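Local coordinates for protein serine protease pet (Escherichia coli, PDB 4OM9) that acts as a secreted serine protease and autotransporter enterotoxin of enteroaggregative E. coli, probably cleaving host alpha-fodrin, at residues A[131-136]-A[216-221]. Residues are numbered along the deposited sequence; the frame is centred on the assembly and turned at random.
Sequences IDRYGV and DNKEDK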
ATOM      1  N   ILE A 131     -27.790 -29.241  -6.813  1.00 39.80           N
ATOM      2  CA  ILE A 131     -27.237 -29.325  -5.473  1.00 39.60           C
ATOM      3  C   ILE A 131     -25.734 -29.573  -5.532  1.00 42.87           C
ATOM      4  O   ILE A 131     -24.966 -28.887  -4.863  1.00 44.89           O
ATOM      5  CB  ILE A 131     -27.921 -30.437  -4.651  1.00 44.56           C
ATOM      6  CG1 ILE A 131     -29.369 -30.042  -4.341  1.00 46.59           C
ATOM      7  CG2 ILE A 131     -27.130 -30.723  -3.358  1.00 43.17           C
ATOM      8  CD1 ILE A 131     -30.260 -31.193  -3.979  1.00 43.80           C
ATOM      9  N   ASP A 132     -25.315 -30.524  -6.360  1.00 46.12           N
ATOM     10  CA  ASP A 132     -23.900 -30.840  -6.509  1.00 44.12           C
ATOM     11  C   ASP A 132     -23.096 -29.694  -7.159  1.00 41.46           C
ATOM     12  O   ASP A 132     -21.937 -29.484  -6.805  1.00 41.99           O
ATOM     13  CB  ASP A 132     -23.743 -32.144  -7.299  1.00 45.47           C
ATOM     14  CG  ASP A 132     -24.205 -33.377  -6.495  1.00 54.77           C
ATOM     15  OD1 ASP A 132     -24.017 -33.395  -5.254  1.00 54.96           O
ATOM     16  OD2 ASP A 132     -24.761 -34.330  -7.089  1.00 51.42           O
ATOM     17  N   ARG A 133     -23.713 -28.938  -8.072  1.00 39.69           N
ATOM     18  CA  ARG A 133     -23.018 -27.840  -8.743  1.00 41.80           C
ATOM     19  C   ARG A 133     -22.913 -26.583  -7.874  1.00 41.77           C
ATOM     20  O   ARG A 133     -21.921 -25.858  -7.934  1.00 41.46           O
ATOM     21  CB  ARG A 133     -23.708 -27.479 -10.072  1.00 43.04           C
ATOM     22  CG  ARG A 133     -23.063 -26.274 -10.772  1.00 44.29           C
ATOM     23  CD  ARG A 133     -23.499 -26.102 -12.218  1.00 47.81           C
ATOM     24  NE  ARG A 133     -23.202 -27.271 -13.037  1.00 53.64           N
ATOM     25  CZ  ARG A 133     -21.998 -27.554 -13.519  1.00 56.89           C
ATOM     26  NH1 ARG A 133     -20.973 -26.759 -13.249  1.00 54.67           N
ATOM     27  NH2 ARG A 133     -21.815 -28.636 -14.263  1.00 56.79           N
ATOM     28  N   TYR A 134     -23.930 -26.322  -7.061  1.00 37.91           N
ATOM     29  CA  TYR A 134     -23.962 -25.079  -6.306  1.00 35.88           C
ATOM     30  C   TYR A 134     -24.024 -25.255  -4.791  1.00 37.44           C
ATOM     31  O   TYR A 134     -24.154 -24.271  -4.052  1.00 37.83           O
ATOM     32  CB  TYR A 134     -25.149 -24.231  -6.757  1.00 34.43           C
ATOM     33  CG  TYR A 134     -25.160 -23.912  -8.230  1.00 33.27           C
ATOM     34  CD1 TYR A 134     -24.369 -22.892  -8.760  1.00 32.81           C
ATOM     35  CD2 TYR A 134     -25.955 -24.629  -9.094  1.00 33.63           C
ATOM     36  CE1 TYR A 134     -24.403 -22.597 -10.100  1.00 32.70           C
ATOM     37  CE2 TYR A 134     -25.981 -24.353 -10.415  1.00 33.74           C
ATOM     38  CZ  TYR A 134     -25.211 -23.346 -10.921  1.00 33.09           C
ATOM     39  OH  TYR A 134     -25.273 -23.101 -12.272  1.00 37.21           O
ATOM     40  N   GLY A 135     -23.930 -26.496  -4.322  1.00 46.22           N
ATOM     41  CA  GLY A 135     -23.963 -26.763  -2.893  1.00 48.71           C
ATOM     42  C   GLY A 135     -22.701 -26.385  -2.150  1.00 50.73           C
ATOM     43  O   GLY A 135     -21.596 -26.433  -2.694  1.00 49.91           O
ATOM     44  N   VAL A 136     -22.877 -25.991  -0.895  1.00 46.46           N
ATOM     45  CA  VAL A 136     -21.778 -25.532  -0.057  1.00 48.55           C
ATOM     46  C   VAL A 136     -21.670 -26.429   1.170  1.00 57.04           C
ATOM     47  O   VAL A 136     -22.687 -26.789   1.776  1.00 52.25           O
ATOM     48  CB  VAL A 136     -21.985 -24.066   0.383  1.00 47.99           C
ATOM     49  CG1 VAL A 136     -20.789 -23.558   1.201  1.00 49.04           C
ATOM     50  CG2 VAL A 136     -22.227 -23.182  -0.818  1.00 40.08           C
ATOM     51  N   ASP A 216     -21.089 -21.612  -8.390  1.00 33.85           N
ATOM     52  CA  ASP A 216     -20.782 -22.830  -9.132  1.00 37.66           C
ATOM     53  C   ASP A 216     -19.502 -23.478  -8.608  1.00 44.79           C
ATOM     54  O   ASP A 216     -18.430 -22.873  -8.675  1.00 46.39           O
ATOM     55  CB  ASP A 216     -20.659 -22.477 -10.621  1.00 39.92           C
ATOM     56  CG  ASP A 216     -20.488 -23.692 -11.535  1.00 49.54           C
ATOM     57  OD1 ASP A 216     -19.806 -24.675 -11.157  1.00 47.56           O
ATOM     58  OD2 ASP A 216     -21.023 -23.629 -12.671  1.00 43.57           O
ATOM     59  N   ASN A 217     -19.639 -24.704  -8.094  1.00 51.22           N
ATOM     60  CA  ASN A 217     -18.557 -25.529  -7.512  1.00 52.20           C
ATOM     61  C   ASN A 217     -17.398 -25.871  -8.421  1.00 56.50           C
ATOM     62  O   ASN A 217     -16.265 -25.997  -7.969  1.00 58.14           O
ATOM     63  CB  ASN A 217     -19.118 -26.878  -7.029  1.00 50.73           C
ATOM     64  CG  ASN A 217     -19.487 -26.865  -5.587  1.00 60.40           C
ATOM     65  OD1 ASN A 217     -18.833 -26.201  -4.777  1.00 71.01           O
ATOM     66  ND2 ASN A 217     -20.540 -27.594  -5.239  1.00 53.46           N
ATOM     67  N   LYS A 218     -17.713 -26.107  -9.689  1.00 49.78           N
ATOM     68  CA  LYS A 218     -16.759 -26.689 -10.617  1.00 53.06           C
ATOM     69  C   LYS A 218     -16.098 -25.613 -11.449  1.00 50.55           C
ATOM     70  O   LYS A 218     -14.971 -25.771 -11.907  1.00 56.89           O
ATOM     71  CB  LYS A 218     -17.452 -27.699 -11.527  1.00 55.39           C
ATOM     72  CG  LYS A 218     -18.240 -28.765 -10.789  1.00 57.60           C
ATOM     73  CD  LYS A 218     -17.355 -29.580  -9.868  1.00 56.47           C
ATOM     74  CE  LYS A 218     -18.072 -30.826  -9.380  1.00 56.77           C
ATOM     75  NZ  LYS A 218     -19.305 -30.504  -8.615  1.00 55.55           N
ATOM     76  N   GLU A 219     -16.817 -24.517 -11.652  1.00 60.03           N
ATOM     77  CA  GLU A 219     -16.314 -23.420 -12.461  1.00 55.94           C
ATOM     78  C   GLU A 219     -15.751 -22.329 -11.570  1.00 55.34           C
ATOM     79  O   GLU A 219     -15.130 -21.391 -12.054  1.00 58.05           O
ATOM     80  CB  GLU A 219     -17.423 -22.867 -13.356  1.00 57.10           C
ATOM     81  CG  GLU A 219     -18.138 -23.919 -14.192  1.00 54.14           C
ATOM     82  CD  GLU A 219     -17.353 -24.350 -15.425  1.00 61.07           C
ATOM     83  OE1 GLU A 219     -16.153 -24.671 -15.305  1.00 64.71           O
ATOM     84  OE2 GLU A 219     -17.946 -24.372 -16.525  1.00 64.80           O
ATOM     85  N   ASP A 220     -15.972 -22.475 -10.265  1.00 54.22           N
ATOM     86  CA  ASP A 220     -15.498 -21.524  -9.264  1.00 55.78           C
ATOM     87  C   ASP A 220     -15.866 -20.090  -9.641  1.00 53.09           C
ATOM     88  O   ASP A 220     -15.001 -19.243  -9.881  1.00 50.23           O
ATOM     89  CB  ASP A 220     -13.991 -21.675  -9.068  1.00 52.92           C
ATOM     90  CG  ASP A 220     -13.591 -23.114  -8.762  1.00 67.15           C
ATOM     91  OD1 ASP A 220     -13.821 -23.580  -7.617  1.00 57.35           O
ATOM     92  OD2 ASP A 220     -13.057 -23.782  -9.678  1.00 69.60           O
ATOM     93  N   LYS A 221     -17.169 -19.835  -9.702  1.00 49.90           N
ATOM     94  CA  LYS A 221     -17.675 -18.527 -10.080  1.00 43.64           C
ATOM     95  C   LYS A 221     -19.083 -18.283  -9.559  1.00 38.40           C
ATOM     96  O   LYS A 221     -19.899 -19.192  -9.494  1.00 36.22           O
ATOM     97  CB  LYS A 221     -17.663 -18.380 -11.599  1.00 43.73           C
ATOM     98  CG  LYS A 221     -18.464 -19.456 -12.323  1.00 42.92           C
ATOM     99  CD  LYS A 221     -18.701 -19.080 -13.775  1.00 39.42           C
ATOM    100  CE  LYS A 221     -19.611 -20.091 -14.471  1.00 41.12           C
ATOM    101  NZ  LYS A 221     -19.885 -19.687 -15.881  1.00 36.90           N
TER
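Arg133 and Asp216 both carry CG anti to the backbone N (chi1 176° and -174°), and the arginine chain then bends at chi3, which turns NE out of the line of the chain; NH1 of the guanidinium meets the carboxylate. The salt bridge that results joins the C-terminal end of helix 127-134 to a beta hairpin turn with an Asx turn and a G1 beta bulge, in the protease region, which belongs to the chymotrypsin-like PA clan. NH1 faces both oxygens from their syn sides, somewhat out of the carboxylate plane, 3.2 Å from Asp216 OD1 and 3.2 Å from Asp216 OD2, with the two planar groups turned 69° apart. OD1 is gripped three times over: Lys218 N lies 2.9 Å from Asp216 OD1, nearly in line with its C-O bond, while Glu219 N comes from above the carboxylate plane. The same oxygen closes the Asx turn and accepts from the helix residue, which illustrates how one aspartate can serve a turn and a tertiary contact together. The Tyr134 ring, with Arg133 CG over one face near the rim, sets CE1 3.8 Å from Asp216 CB.

Asn217 bonds to carbonyls near the helix end and just beyond it. Its N lies 2.6 Å from Arg133 O in a nearly straight bond, and ND2 serves Asp132 O and Gly135 O. Val136 pairs by backbone bonds with Glu144 in strand 143-151, which also pairs with strand 211-216, so both segments adjoin one antiparallel sheet. Asn217 ND2 lies on a lone pair of Gly135 O, 3.0 Å away, but above the carbonyl plane of Asp132 O, at 2.8 Å.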